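SJCHGC06286 protein (Schistosoma japonicum, PDB 3QBR) probably binds BH domains of other Bcl-2 family proteins and so takes part in regulating apoptosis in the parasite, here as a C-terminally truncated, all-helical part. Local coordinates at residues D37-T48 with S137-Q146. Numbering follows the deposited sequence.
Sequences DTDYLTDLLDNT and SKHGHSDAIQ
Tyr40 reaches from helix 35-48 into the turn between helix 119-137 and helix 142-159. CB already points toward the turn, and CG, anti to the backbone N (chi1 165°), carries the ring on across the gap. CD2 and CE2 lie along Ser137, and Tyr40 CE2 is 3.5 Å from Ser137 CB. Ile145 CD1 meets the ring at its edge, in plane, 4.0 Å from Tyr40 CE2, while Ser137 O lies over one face. CZ and then OH come up to the backbone of Gly140, where Tyr40 OH is 3.3 Å from Gly140 CA; the hydroxyl also touches Ser142 CB without bonding to Ser142 N.

One turn before Tyr40, Asp37 OD1 and Ser137 OG are 2.9 Å apart. Leu134 O competes for the serine proton, so the link to Asp37 is only a possible hydrogen bond. One turn after Tyr40, the branch of Leu44 packs on Ser142, with Leu44 CD2 3.6 Å from Ser142 CB, and abuts the amide of Gln146, whose chain bends at chi2 (-44°) and brings Gln146 NE2 to 3.6 Å from Leu44 CG. Thr48 OG1 rests against Gln146 CG, 3.7 Å away, and donates back to Leu44 O, standing above the plane of that carbonyl. Leu41 CD2 adds a looser contact to Ile145 CD1, and Leu30 of helix 17-31 lies against Leu41.

Gly140, at positive phi, is the C-prime residue of a Schellman motif closing helix 119-137, and His141 is the N-cap of the next helix. Segments 37-48 and 142-146 cross at -78°, so that helix 35-48 lies across the turn between helices 119-137 and 142-159, the connection between two consecutive helices of the all-helical Bcl-2 fold.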
ATOM      1  N   ASP A  37      -3.618 -12.381 -11.497  1.00 42.52           N
ATOM      2  CA  ASP A  37      -3.642 -10.961 -11.129  1.00 44.32           C
ATOM      3  C   ASP A  37      -2.424 -10.232 -11.646  1.00 43.25           C
ATOM      4  O   ASP A  37      -2.511  -9.064 -12.024  1.00 46.60           O
ATOM      5  CB  ASP A  37      -3.751 -10.795  -9.609  1.00 48.23           C
ATOM      6  CG  ASP A  37      -5.141 -11.132  -9.076  1.00 62.33           C
ATOM      7  OD1 ASP A  37      -6.126 -10.437  -9.461  1.00 56.93           O
ATOM      8  OD2 ASP A  37      -5.235 -12.093  -8.268  1.00 70.54           O
ATOM      9  N   THR A  38      -1.285 -10.919 -11.674  1.00 43.57           N
ATOM     10  CA  THR A  38      -0.090 -10.303 -12.230  1.00 51.14           C
ATOM     11  C   THR A  38      -0.329  -9.855 -13.668  1.00 53.44           C
ATOM     12  O   THR A  38      -0.032  -8.709 -14.043  1.00 48.64           O
ATOM     13  CB  THR A  38       1.098 -11.230 -12.249  1.00 48.45           C
ATOM     14  OG1 THR A  38       1.393 -11.675 -10.919  1.00 56.45           O
ATOM     15  CG2 THR A  38       2.281 -10.468 -12.792  1.00 35.46           C
ATOM     16  N   ASP A  39      -0.872 -10.777 -14.465  1.00 45.66           N
ATOM     17  CA  ASP A  39      -1.224 -10.496 -15.854  1.00 49.80           C
ATOM     18  C   ASP A  39      -2.283  -9.417 -16.001  1.00 54.32           C
ATOM     19  O   ASP A  39      -2.144  -8.516 -16.831  1.00 46.14           O
ATOM     20  CB  ASP A  39      -1.717 -11.765 -16.550  1.00 52.38           C
ATOM     21  CG  ASP A  39      -0.576 -12.713 -16.948  1.00 70.14           C
ATOM     22  OD1 ASP A  39       0.596 -12.514 -16.521  1.00 76.15           O
ATOM     23  OD2 ASP A  39      -0.863 -13.666 -17.704  1.00 72.52           O
ATOM     24  N   TYR A  40      -3.360  -9.511 -15.226  1.00 46.20           N
ATOM     25  CA  TYR A  40      -4.384  -8.478 -15.324  1.00 44.99           C
ATOM     26  C   TYR A  40      -3.782  -7.112 -14.980  1.00 46.04           C
ATOM     27  O   TYR A  40      -4.001  -6.118 -15.687  1.00 48.02           O
ATOM     28  CB  TYR A  40      -5.609  -8.810 -14.461  1.00 40.52           C
ATOM     29  CG  TYR A  40      -6.519  -7.618 -14.244  1.00 46.82           C
ATOM     30  CD1 TYR A  40      -7.457  -7.238 -15.211  1.00 51.90           C
ATOM     31  CD2 TYR A  40      -6.443  -6.863 -13.070  1.00 41.59           C
ATOM     32  CE1 TYR A  40      -8.290  -6.118 -15.016  1.00 51.97           C
ATOM     33  CE2 TYR A  40      -7.259  -5.746 -12.868  1.00 48.36           C
ATOM     34  CZ  TYR A  40      -8.181  -5.379 -13.829  1.00 55.93           C
ATOM     35  OH  TYR A  40      -8.980  -4.277 -13.601  1.00 58.23           O
ATOM     36  N   LEU A  41      -2.982  -7.060 -13.923  1.00 43.33           N
ATOM     37  CA  LEU A  41      -2.401  -5.778 -13.520  1.00 43.60           C
ATOM     38  C   LEU A  41      -1.341  -5.279 -14.500  1.00 39.41           C
ATOM     39  O   LEU A  41      -1.200  -4.086 -14.740  1.00 44.12           O
ATOM     40  CB  LEU A  41      -1.788  -5.888 -12.128  1.00 52.84           C
ATOM     41  CG  LEU A  41      -2.772  -6.088 -10.973  1.00 58.10           C
ATOM     42  CD1 LEU A  41      -2.014  -6.306  -9.668  1.00 57.94           C
ATOM     43  CD2 LEU A  41      -3.729  -4.896 -10.866  1.00 57.12           C
ATOM     44  N   THR A  42      -0.580  -6.205 -15.052  1.00 40.72           N
ATOM     45  CA  THR A  42       0.496  -5.827 -15.922  1.00 46.48           C
ATOM     46  C   THR A  42      -0.070  -5.182 -17.172  1.00 53.43           C
ATOM     47  O   THR A  42       0.465  -4.186 -17.661  1.00 53.53           O
ATOM     48  CB  THR A  42       1.332  -7.028 -16.340  1.00 54.53           C
ATOM     49  OG1 THR A  42       1.957  -7.618 -15.186  1.00 42.82           O
ATOM     50  CG2 THR A  42       2.383  -6.582 -17.355  1.00 30.52           C
ATOM     51  N   ASP A  43      -1.165  -5.738 -17.678  1.00 57.87           N
ATOM     52  CA  ASP A  43      -1.793  -5.184 -18.879  1.00 55.00           C
ATOM     53  C   ASP A  43      -2.482  -3.862 -18.594  1.00 54.96           C
ATOM     54  O   ASP A  43      -2.395  -2.937 -19.403  1.00 57.72           O
ATOM     55  CB  ASP A  43      -2.755  -6.186 -19.536  1.00 57.48           C
ATOM     56  CG  ASP A  43      -2.057  -7.511 -19.930  1.00 80.44           C
ATOM     57  OD1 ASP A  43      -0.802  -7.608 -19.850  1.00 87.46           O
ATOM     58  OD2 ASP A  43      -2.771  -8.462 -20.315  1.00 83.32           O
ATOM     59  N   LEU A  44      -3.140  -3.763 -17.438  1.00 46.57           N
ATOM     60  CA  LEU A  44      -3.779  -2.519 -17.051  1.00 45.72           C
ATOM     61  C   LEU A  44      -2.769  -1.410 -17.036  1.00 49.94           C
ATOM     62  O   LEU A  44      -3.030  -0.316 -17.531  1.00 55.05           O
ATOM     63  CB  LEU A  44      -4.408  -2.627 -15.670  1.00 49.25           C
ATOM     64  CG  LEU A  44      -4.894  -1.311 -15.059  1.00 45.04           C
ATOM     65  CD1 LEU A  44      -5.713  -0.534 -16.077  1.00 45.97           C
ATOM     66  CD2 LEU A  44      -5.723  -1.619 -13.832  1.00 44.86           C
ATOM     67  N   LEU A  45      -1.610  -1.682 -16.459  1.00 52.45           N
ATOM     68  CA  LEU A  45      -0.566  -0.666 -16.413  1.00 62.44           C
ATOM     69  C   LEU A  45      -0.067  -0.288 -17.818  1.00 63.97           C
ATOM     70  O   LEU A  45       0.102   0.897 -18.128  1.00 64.40           O
ATOM     71  CB  LEU A  45       0.595  -1.121 -15.530  1.00 62.99           C
ATOM     72  CG  LEU A  45       1.716  -0.088 -15.476  1.00 69.84           C
ATOM     73  CD1 LEU A  45       1.139   1.272 -15.093  1.00 70.84           C
ATOM     74  CD2 LEU A  45       2.807  -0.528 -14.514  1.00 76.05           C
ATOM     75  N   ASP A  46       0.153  -1.301 -18.662  1.00 61.35           N
ATOM     76  CA  ASP A  46       0.561  -1.090 -20.056  1.00 61.58           C
ATOM     77  C   ASP A  46      -0.398  -0.157 -20.781  1.00 71.86           C
ATOM     78  O   ASP A  46       0.024   0.820 -21.406  1.00 74.64           O
ATOM     79  CB  ASP A  46       0.632  -2.411 -20.814  1.00 69.17           C
ATOM     80  CG  ASP A  46       1.900  -3.211 -20.510  1.00 92.64           C
ATOM     81  OD1 ASP A  46       2.923  -2.604 -20.112  1.00103.19           O
ATOM     82  OD2 ASP A  46       1.876  -4.455 -20.680  1.00 98.70           O
ATOM     83  N   ASN A  47      -1.690  -0.469 -20.697  1.00 69.87           N
ATOM     84  CA  ASN A  47      -2.723   0.340 -21.331  1.00 65.20           C
ATOM     85  C   ASN A  47      -2.903   1.690 -20.665  1.00 66.90           C
ATOM     86  O   ASN A  47      -3.338   2.653 -21.308  1.00 63.32           O
ATOM     87  CB  ASN A  47      -4.061  -0.384 -21.315  1.00 59.15           C
ATOM     88  CG  ASN A  47      -4.112  -1.550 -22.288  1.00 64.11           C
ATOM     89  OD1 ASN A  47      -3.597  -1.457 -23.409  1.00 56.66           O
ATOM     90  ND2 ASN A  47      -4.742  -2.661 -21.865  1.00 60.05           N
ATOM     91  N   THR A  48      -2.584   1.750 -19.372  1.00 64.32           N
ATOM     92  CA  THR A  48      -2.759   2.973 -18.593  1.00 61.33           C
ATOM     93  C   THR A  48      -1.823   4.043 -19.127  1.00 66.08           C
ATOM     94  O   THR A  48      -2.063   5.234 -18.933  1.00 63.67           O
ATOM     95  CB  THR A  48      -2.523   2.722 -17.080  1.00 73.56           C
ATOM     96  OG1 THR A  48      -3.756   2.335 -16.467  1.00 71.90           O
ATOM     97  CG2 THR A  48      -2.041   3.963 -16.389  1.00 79.89           C
ATOM     98  N   SER A 137      -9.694  -6.127  -8.153  1.00 54.27           N
ATOM     99  CA  SER A 137      -9.392  -6.688  -9.456  1.00 53.40           C
ATOM    100  C   SER A 137     -10.158  -7.985  -9.747  1.00 55.12           C
ATOM    101  O   SER A 137     -10.281  -8.385 -10.915  1.00 49.25           O
ATOM    102  CB  SER A 137      -7.876  -6.841  -9.642  1.00 55.08           C
ATOM    103  OG  SER A 137      -7.369  -7.878  -8.841  1.00 61.13           O
ATOM    104  N   LYS A 138     -10.690  -8.621  -8.701  1.00 58.60           N
ATOM    105  CA  LYS A 138     -11.652  -9.714  -8.890  1.00 67.21           C
ATOM    106  C   LYS A 138     -12.755  -9.340  -9.896  1.00 64.74           C
ATOM    107  O   LYS A 138     -13.170 -10.174 -10.683  1.00 68.44           O
ATOM    108  CB  LYS A 138     -12.279 -10.178  -7.562  1.00 71.47           C
ATOM    109  CG  LYS A 138     -11.333 -10.924  -6.610  1.00 78.56           C
ATOM    110  CD  LYS A 138     -10.738 -12.192  -7.242  1.00 86.87           C
ATOM    111  CE  LYS A 138      -9.783 -12.916  -6.286  1.00 84.21           C
ATOM    112  NZ  LYS A 138      -9.122 -14.118  -6.899  1.00 86.34           N
ATOM    113  N   HIS A 139     -13.222  -8.095  -9.871  1.00 58.59           N
ATOM    114  CA  HIS A 139     -14.248  -7.644 -10.800  1.00 56.98           C
ATOM    115  C   HIS A 139     -13.728  -6.593 -11.768  1.00 64.11           C
ATOM    116  O   HIS A 139     -14.507  -5.818 -12.325  1.00 70.86           O
ATOM    117  CB  HIS A 139     -15.428  -7.030 -10.052  1.00 65.92           C
ATOM    118  CG  HIS A 139     -16.025  -7.928  -9.022  1.00 80.69           C
ATOM    119  ND1 HIS A 139     -16.440  -9.212  -9.304  1.00 87.49           N
ATOM    120  CD2 HIS A 139     -16.295  -7.725  -7.713  1.00 85.06           C
ATOM    121  CE1 HIS A 139     -16.928  -9.765  -8.210  1.00 82.98           C
ATOM    122  NE2 HIS A 139     -16.855  -8.882  -7.231  1.00 89.98           N
ATOM    123  N   GLY A 140     -12.420  -6.544 -11.964  1.00 52.51           N
ATOM    124  CA  GLY A 140     -11.875  -5.616 -12.928  1.00 46.99           C
ATOM    125  C   GLY A 140     -12.194  -4.159 -12.693  1.00 50.20           C
ATOM    126  O   GLY A 140     -12.573  -3.457 -13.614  1.00 55.90           O
ATOM    127  N   HIS A 141     -12.004  -3.688 -11.466  1.00 49.76           N
ATOM    128  CA  HIS A 141     -12.269  -2.291 -11.169  1.00 47.47           C
ATOM    129  C   HIS A 141     -11.027  -1.466 -11.447  1.00 53.63           C
ATOM    130  O   HIS A 141     -10.399  -0.901 -10.539  1.00 58.75           O
ATOM    131  CB  HIS A 141     -12.771  -2.115  -9.733  1.00 54.71           C
ATOM    132  CG  HIS A 141     -14.143  -2.669  -9.503  1.00 60.09           C
ATOM    133  ND1 HIS A 141     -15.259  -2.194 -10.168  1.00 64.56           N
ATOM    134  CD2 HIS A 141     -14.588  -3.668  -8.698  1.00 56.93           C
ATOM    135  CE1 HIS A 141     -16.322  -2.870  -9.782  1.00 65.51           C
ATOM    136  NE2 HIS A 141     -15.945  -3.772  -8.889  1.00 64.41           N
ATOM    137  N   SER A 142     -10.692  -1.391 -12.728  1.00 52.91           N
ATOM    138  CA  SER A 142      -9.433  -0.812 -13.139  1.00 54.36           C
ATOM    139  C   SER A 142      -9.261   0.636 -12.688  1.00 54.38           C
ATOM    140  O   SER A 142      -8.221   0.983 -12.138  1.00 59.19           O
ATOM    141  CB  SER A 142      -9.219  -0.968 -14.645  1.00 53.29           C
ATOM    142  OG  SER A 142     -10.054  -0.102 -15.374  1.00 60.80           O
ATOM    143  N   ASP A 143     -10.264   1.483 -12.889  1.00 56.44           N
ATOM    144  CA  ASP A 143     -10.104   2.898 -12.520  1.00 54.11           C
ATOM    145  C   ASP A 143      -9.997   3.104 -11.005  1.00 54.85           C
ATOM    146  O   ASP A 143      -9.208   3.936 -10.563  1.00 59.39           O
ATOM    147  CB  ASP A 143     -11.236   3.739 -13.070  1.00 60.36           C
ATOM    148  CG  ASP A 143     -12.565   3.341 -12.488  1.00 91.56           C
ATOM    149  OD1 ASP A 143     -12.852   2.117 -12.469  1.00 96.98           O
ATOM    150  OD2 ASP A 143     -13.312   4.245 -12.041  1.00100.81           O
ATOM    151  N   ALA A 144     -10.759   2.353 -10.204  1.00 49.96           N
ATOM    152  CA  ALA A 144     -10.584   2.474  -8.751  1.00 61.89           C
ATOM    153  C   ALA A 144      -9.146   2.099  -8.360  1.00 58.96           C
ATOM    154  O   ALA A 144      -8.513   2.770  -7.527  1.00 52.89           O
ATOM    155  CB  ALA A 144     -11.629   1.638  -7.940  1.00 32.40           C
ATOM    156  N   ILE A 145      -8.640   1.031  -8.973  1.00 46.93           N
ATOM    157  CA  ILE A 145      -7.292   0.554  -8.712  1.00 47.16           C
ATOM    158  C   ILE A 145      -6.282   1.681  -8.985  1.00 55.44           C
ATOM    159  O   ILE A 145      -5.509   2.070  -8.102  1.00 55.44           O
ATOM    160  CB  ILE A 145      -6.972  -0.695  -9.575  1.00 49.36           C
ATOM    161  CG1 ILE A 145      -7.869  -1.855  -9.168  1.00 38.42           C
ATOM    162  CG2 ILE A 145      -5.506  -1.075  -9.451  1.00 49.17           C
ATOM    163  CD1 ILE A 145      -7.573  -3.202  -9.861  1.00 31.68           C
ATOM    164  N   GLN A 146      -6.317   2.225 -10.198  1.00 53.15           N
ATOM    165  CA  GLN A 146      -5.405   3.299 -10.562  1.00 51.75           C
ATOM    166  C   GLN A 146      -5.608   4.484  -9.659  1.00 49.36           C
ATOM    167  O   GLN A 146      -4.697   5.281  -9.439  1.00 51.99           O
ATOM    168  CB  GLN A 146      -5.590   3.725 -12.022  1.00 59.85           C
ATOM    169  CG  GLN A 146      -4.953   2.772 -13.043  1.00 72.40           C
ATOM    170  CD  GLN A 146      -3.541   2.299 -12.650  1.00 86.71           C
ATOM    171  OE1 GLN A 146      -2.677   3.109 -12.268  1.00 91.75           O
ATOM    172  NE2 GLN A 146      -3.302   0.979 -12.761  1.00 77.71           N
TER